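Conserved Archaeal protein (Sulfolobus acidocaldarius, PDB 4OPC) reduces the double bonds of geranylgeranyl chains in archaeal membrane lipid precursors, using one bound FAD per subunit. Local coordinates at residues Val9-Gly14 against Leu30-Val35. Residues are numbered along the deposited sequence; the frame is centred on the assembly and turned at random.
With FDA (dihydroflavine-adenine dinucleotide), chain B.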
ATOM      1  N   VAL A   9      -8.668  -2.344  23.133  1.00 13.57           N
ATOM      2  CA  VAL A   9      -7.863  -2.381  21.914  1.00 12.49           C
ATOM      3  C   VAL A   9      -6.738  -1.359  22.018  1.00 12.97           C
ATOM      4  O   VAL A   9      -6.962  -0.225  22.476  1.00 14.53           O
ATOM      5  CB  VAL A   9      -8.727  -2.037  20.667  1.00 14.46           C
ATOM      6  CG1 VAL A   9      -7.896  -2.066  19.396  1.00 15.89           C
ATOM      7  CG2 VAL A   9      -9.903  -2.996  20.561  1.00 17.58           C
ATOM      8  N   LEU A  10      -5.534  -1.750  21.598  1.00 11.79           N
ATOM      9  CA  LEU A  10      -4.411  -0.833  21.443  1.00 12.16           C
ATOM     10  C   LEU A  10      -4.017  -0.773  19.973  1.00 10.69           C
ATOM     11  O   LEU A  10      -3.698  -1.810  19.378  1.00 12.99           O
ATOM     12  CB  LEU A  10      -3.221  -1.301  22.276  1.00 13.50           C
ATOM     13  CG  LEU A  10      -1.889  -0.594  22.016  1.00 12.17           C
ATOM     14  CD1 LEU A  10      -1.952   0.881  22.410  1.00 14.25           C
ATOM     15  CD2 LEU A  10      -0.783  -1.301  22.768  1.00 14.93           C
ATOM     16  N   ILE A  11      -4.034   0.426  19.395  1.00 10.58           N
ATOM     17  CA  ILE A  11      -3.644   0.614  17.993  1.00 11.02           C
ATOM     18  C   ILE A  11      -2.285   1.272  17.994  1.00 12.71           C
ATOM     19  O   ILE A  11      -2.098   2.325  18.616  1.00 12.08           O
ATOM     20  CB  ILE A  11      -4.658   1.484  17.223  1.00 12.81           C
ATOM     21  CG1 ILE A  11      -6.055   0.866  17.314  1.00 13.62           C
ATOM     22  CG2 ILE A  11      -4.223   1.655  15.756  1.00 12.36           C
ATOM     23  CD1 ILE A  11      -7.186   1.817  16.896  1.00 14.64           C
ATOM     24  N   ILE A  12      -1.329   0.629  17.330  1.00 11.02           N
ATOM     25  CA  ILE A  12       0.040   1.126  17.298  1.00 12.13           C
ATOM     26  C   ILE A  12       0.318   1.689  15.920  1.00 11.27           C
ATOM     27  O   ILE A  12       0.484   0.938  14.946  1.00 11.94           O
ATOM     28  CB  ILE A  12       1.057   0.039  17.637  1.00 11.41           C
ATOM     29  CG1 ILE A  12       0.703  -0.647  18.963  1.00 12.59           C
ATOM     30  CG2 ILE A  12       2.455   0.629  17.689  1.00 11.35           C
ATOM     31  CD1 ILE A  12       1.617  -1.813  19.292  1.00 14.71           C
ATOM     32  N   GLY A  13       0.332   3.016  15.848  1.00 10.88           N
ATOM     33  CA  GLY A  13       0.517   3.747  14.606  1.00 11.71           C
ATOM     34  C   GLY A  13      -0.761   4.446  14.200  1.00 11.84           C
ATOM     35  O   GLY A  13      -1.853   3.873  14.267  1.00 13.04           O
ATOM     36  N   GLY A  14      -0.624   5.693  13.771  1.00 11.13           N
ATOM     37  CA  GLY A  14      -1.770   6.516  13.442  1.00 13.40           C
ATOM     38  C   GLY A  14      -1.767   7.095  12.039  1.00 12.50           C
ATOM     39  O   GLY A  14      -2.316   8.172  11.838  1.00 14.34           O
ATOM     40  N   LEU A  30     -16.213   0.847  23.246  1.00 20.08           N
ATOM     41  CA  LEU A  30     -14.945   0.189  23.548  1.00 18.16           C
ATOM     42  C   LEU A  30     -13.953   1.189  24.128  1.00 18.33           C
ATOM     43  O   LEU A  30     -14.039   2.388  23.865  1.00 21.97           O
ATOM     44  CB  LEU A  30     -14.344  -0.441  22.289  1.00 19.57           C
ATOM     45  CG  LEU A  30     -15.082  -1.630  21.667  1.00 21.35           C
ATOM     46  CD1 LEU A  30     -14.419  -2.006  20.357  1.00 22.44           C
ATOM     47  CD2 LEU A  30     -15.111  -2.826  22.609  1.00 24.93           C
ATOM     48  N   LYS A  31     -13.030   0.696  24.944  1.00 17.46           N
ATOM     49  CA  LYS A  31     -11.952   1.532  25.467  1.00 17.10           C
ATOM     50  C   LYS A  31     -10.733   1.308  24.581  1.00 16.94           C
ATOM     51  O   LYS A  31     -10.121   0.238  24.608  1.00 18.17           O
ATOM     52  CB  LYS A  31     -11.635   1.182  26.923  1.00 20.83           C
ATOM     53  CG  LYS A  31     -10.689   2.168  27.591  1.00 24.39           C
ATOM     54  CD  LYS A  31     -10.408   1.797  29.036  1.00 27.38           C
ATOM     55  CE  LYS A  31      -9.403   2.758  29.649  1.00 30.77           C
ATOM     56  NZ  LYS A  31      -9.884   4.171  29.593  1.00 33.20           N
ATOM     57  N   ILE A  32     -10.408   2.310  23.771  1.00 15.67           N
ATOM     58  CA  ILE A  32      -9.400   2.186  22.728  1.00 14.57           C
ATOM     59  C   ILE A  32      -8.319   3.223  22.929  1.00 15.76           C
ATOM     60  O   ILE A  32      -8.612   4.387  23.194  1.00 15.38           O
ATOM     61  CB  ILE A  32     -10.024   2.402  21.337  1.00 13.10           C
ATOM     62  CG1 ILE A  32     -11.194   1.436  21.117  1.00 17.04           C
ATOM     63  CG2 ILE A  32      -8.974   2.246  20.227  1.00 14.16           C
ATOM     64  CD1 ILE A  32     -12.119   1.830  19.977  1.00 18.69           C
ATOM     65  N   LEU A  33      -7.069   2.786  22.814  1.00 14.48           N
ATOM     66  CA  LEU A  33      -5.927   3.688  22.830  1.00 13.68           C
ATOM     67  C   LEU A  33      -5.179   3.572  21.517  1.00 13.26           C
ATOM     68  O   LEU A  33      -4.855   2.464  21.081  1.00 13.18           O
ATOM     69  CB  LEU A  33      -4.972   3.321  23.969  1.00 15.17           C
ATOM     70  CG  LEU A  33      -3.675   4.135  24.046  1.00 15.84           C
ATOM     71  CD1 LEU A  33      -3.958   5.618  24.269  1.00 18.30           C
ATOM     72  CD2 LEU A  33      -2.761   3.593  25.134  1.00 16.11           C
ATOM     73  N   LEU A  34      -4.899   4.709  20.893  1.00 12.35           N
ATOM     74  CA  LEU A  34      -3.981   4.723  19.755  1.00 12.15           C
ATOM     75  C   LEU A  34      -2.746   5.515  20.138  1.00 10.63           C
ATOM     76  O   LEU A  34      -2.844   6.575  20.757  1.00 13.18           O
ATOM     77  CB  LEU A  34      -4.650   5.325  18.514  1.00 13.71           C
ATOM     78  CG  LEU A  34      -3.854   5.405  17.209  1.00 11.72           C
ATOM     79  CD1 LEU A  34      -4.806   5.306  16.025  1.00 13.16           C
ATOM     80  CD2 LEU A  34      -3.045   6.692  17.103  1.00 15.04           C
ATOM     81  N   VAL A  35      -1.582   4.999  19.762  1.00 11.32           N
ATOM     82  CA  VAL A  35      -0.327   5.697  20.001  1.00 13.35           C
ATOM     83  C   VAL A  35       0.411   5.921  18.687  1.00 10.66           C
ATOM     84  O   VAL A  35       0.278   5.134  17.739  1.00 11.78           O
ATOM     85  CB  VAL A  35       0.595   4.923  20.977  1.00 12.56           C
ATOM     86  CG1 VAL A  35      -0.101   4.739  22.337  1.00 14.76           C
ATOM     87  CG2 VAL A  35       1.029   3.576  20.399  1.00 13.98           C
TER
HETATM   88  PA  FDA B 501       2.469   4.929   7.786  1.00 11.70           P
HETATM   89  O1A FDA B 501       3.918   4.687   7.613  1.00 12.00           O
HETATM   90  O2A FDA B 501       1.858   6.110   7.042  1.00 12.71           O
HETATM   91  O5B FDA B 501       2.159   5.126   9.326  1.00 11.03           O
HETATM   92  C5B FDA B 501       2.813   4.306  10.316  1.00 11.04           C
HETATM   93  C4B FDA B 501       2.793   5.070  11.614  1.00 11.70           C
HETATM   94  O4B FDA B 501       3.259   4.217  12.679  1.00 11.74           O
HETATM   95  C3B FDA B 501       3.672   6.325  11.642  1.00 12.68           C
HETATM   96  O3B FDA B 501       2.895   7.490  11.914  1.00 12.98           O
HETATM   97  C2B FDA B 501       4.741   6.004  12.704  1.00 12.65           C
HETATM   98  O2B FDA B 501       5.142   7.149  13.440  1.00 13.64           O
HETATM   99  C1B FDA B 501       4.011   5.000  13.584  1.00 11.82           C
HETATM  100  N9A FDA B 501       4.831   4.062  14.341  1.00 11.73           N
HETATM  101  C8A FDA B 501       5.730   3.152  13.840  1.00 11.96           C
HETATM  102  N7A FDA B 501       6.266   2.374  14.753  1.00 11.86           N
HETATM  103  C5A FDA B 501       5.670   2.795  15.933  1.00 11.31           C
HETATM  104  C6A FDA B 501       5.771   2.336  17.260  1.00 11.73           C
HETATM  105  N6A FDA B 501       6.501   1.281  17.628  1.00 13.27           N
HETATM  106  N1A FDA B 501       5.001   2.938  18.188  1.00 11.89           N
HETATM  107  C2A FDA B 501       4.235   3.970  17.820  1.00 12.57           C
HETATM  108  N3A FDA B 501       4.028   4.464  16.597  1.00 12.19           N
HETATM  109  C4A FDA B 501       4.760   3.809  15.689  1.00 11.53           C
HETATM  110  N1  FDA B 501      -0.092   5.447  -1.699  1.00 10.95           N
HETATM  111  C2  FDA B 501      -1.206   6.003  -2.275  1.00 11.33           C
HETATM  112  O2  FDA B 501      -2.331   5.578  -2.033  1.00 11.95           O
HETATM  113  N3  FDA B 501      -1.010   7.075  -3.106  1.00 11.51           N
HETATM  114  C4  FDA B 501       0.197   7.596  -3.524  1.00 11.85           C
HETATM  115  O4  FDA B 501       0.219   8.644  -4.165  1.00 12.91           O
HETATM  116  C4X FDA B 501       1.313   6.947  -2.952  1.00 11.30           C
HETATM  117  N5  FDA B 501       2.564   7.395  -3.260  1.00 11.23           N
HETATM  118  C5X FDA B 501       3.643   7.024  -2.485  1.00 10.87           C
HETATM  119  C6  FDA B 501       4.860   7.680  -2.610  1.00 11.82           C
HETATM  120  C7  FDA B 501       5.933   7.388  -1.782  1.00 11.46           C
HETATM  121  C7M FDA B 501       7.185   8.221  -1.874  1.00 12.64           C
HETATM  122  C8  FDA B 501       5.806   6.372  -0.823  1.00 11.22           C
HETATM  123  C8M FDA B 501       6.933   6.079   0.141  1.00 13.20           C
HETATM  124  C9  FDA B 501       4.590   5.694  -0.706  1.00 10.98           C
HETATM  125  C9A FDA B 501       3.504   6.022  -1.509  1.00 10.94           C
HETATM  126  N10 FDA B 501       2.247   5.386  -1.390  1.00 10.59           N
HETATM  127  C10 FDA B 501       1.150   5.931  -2.019  1.00 11.36           C
HETATM  128  C1' FDA B 501       2.001   4.347  -0.358  1.00 10.80           C
HETATM  129  C2' FDA B 501       1.327   4.961   0.883  1.00 11.01           C
HETATM  130  O2' FDA B 501       1.978   6.179   1.258  1.00 11.03           O
HETATM  131  C3' FDA B 501       1.396   3.989   2.064  1.00 11.05           C
HETATM  132  O3' FDA B 501       0.981   2.708   1.609  1.00 10.86           O
HETATM  133  C4' FDA B 501       0.497   4.343   3.257  1.00 11.09           C
HETATM  134  O4' FDA B 501       0.643   5.710   3.639  1.00 11.32           O
HETATM  135  C5' FDA B 501       0.775   3.441   4.437  1.00 10.85           C
HETATM  136  O5' FDA B 501      -0.007   3.863   5.573  1.00 10.69           O
HETATM  137  P   FDA B 501       0.231   3.181   6.990  1.00 10.86           P
HETATM  138  O1P FDA B 501      -0.721   3.810   7.921  1.00 10.79           O
HETATM  139  O2P FDA B 501       0.234   1.663   6.887  1.00 10.79           O
HETATM  140  O3P FDA B 501       1.740   3.552   7.376  1.00 10.86           O
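The side chains of I11 and L34 cross at a slant in the first parallel strand pair of the FAD-binding Rossmann fold, where strands 9-12 and 32-35 are linked through helix 16-25 as a beta-alpha-beta unit. The tight part lies toward the cofactor. I11 N donates a hydrogen bond to L33 O at 2.8 Å, V35 N donates one to I11 O, and G13 N one to V35 O, carrying the ladder one residue past strand 9-12. Aliphatic residues suit these positions because both faces are buried, and the beta-branched valines and isoleucines also suit extended backbone. On the face under helix 16-25, CG2 of I11 meets CD1 of L34 at 3.7 Å, and both side chains rest on A22. L34 has its CG anti to the backbone N (chi1 -179°), which carries CD2 over G14 CA at 3.9 Å; a CB on G14 would crowd that methyl. An alanine in place of L34 would probably leave I11 CG2 without the methyl it packs on and open a gap beside G14 CA. On the other face, L10 and L33 run side by side, CD1 to CD2 at 3.9 Å, and strand 132-140 packs on them through A136 and L138. The far end is looser: V9 N makes a weak bond of 3.3 Å to K31 O, and exposed K31 sends its long chain away, as suits a charge at the surface. G13, in a GxGxxG-like sequence, has no room for a CB: its phi of 110° would jam one against the carbonyl O of I12, and its CA already lies 3.4 Å from ribose O4B of the flavin dinucleotide.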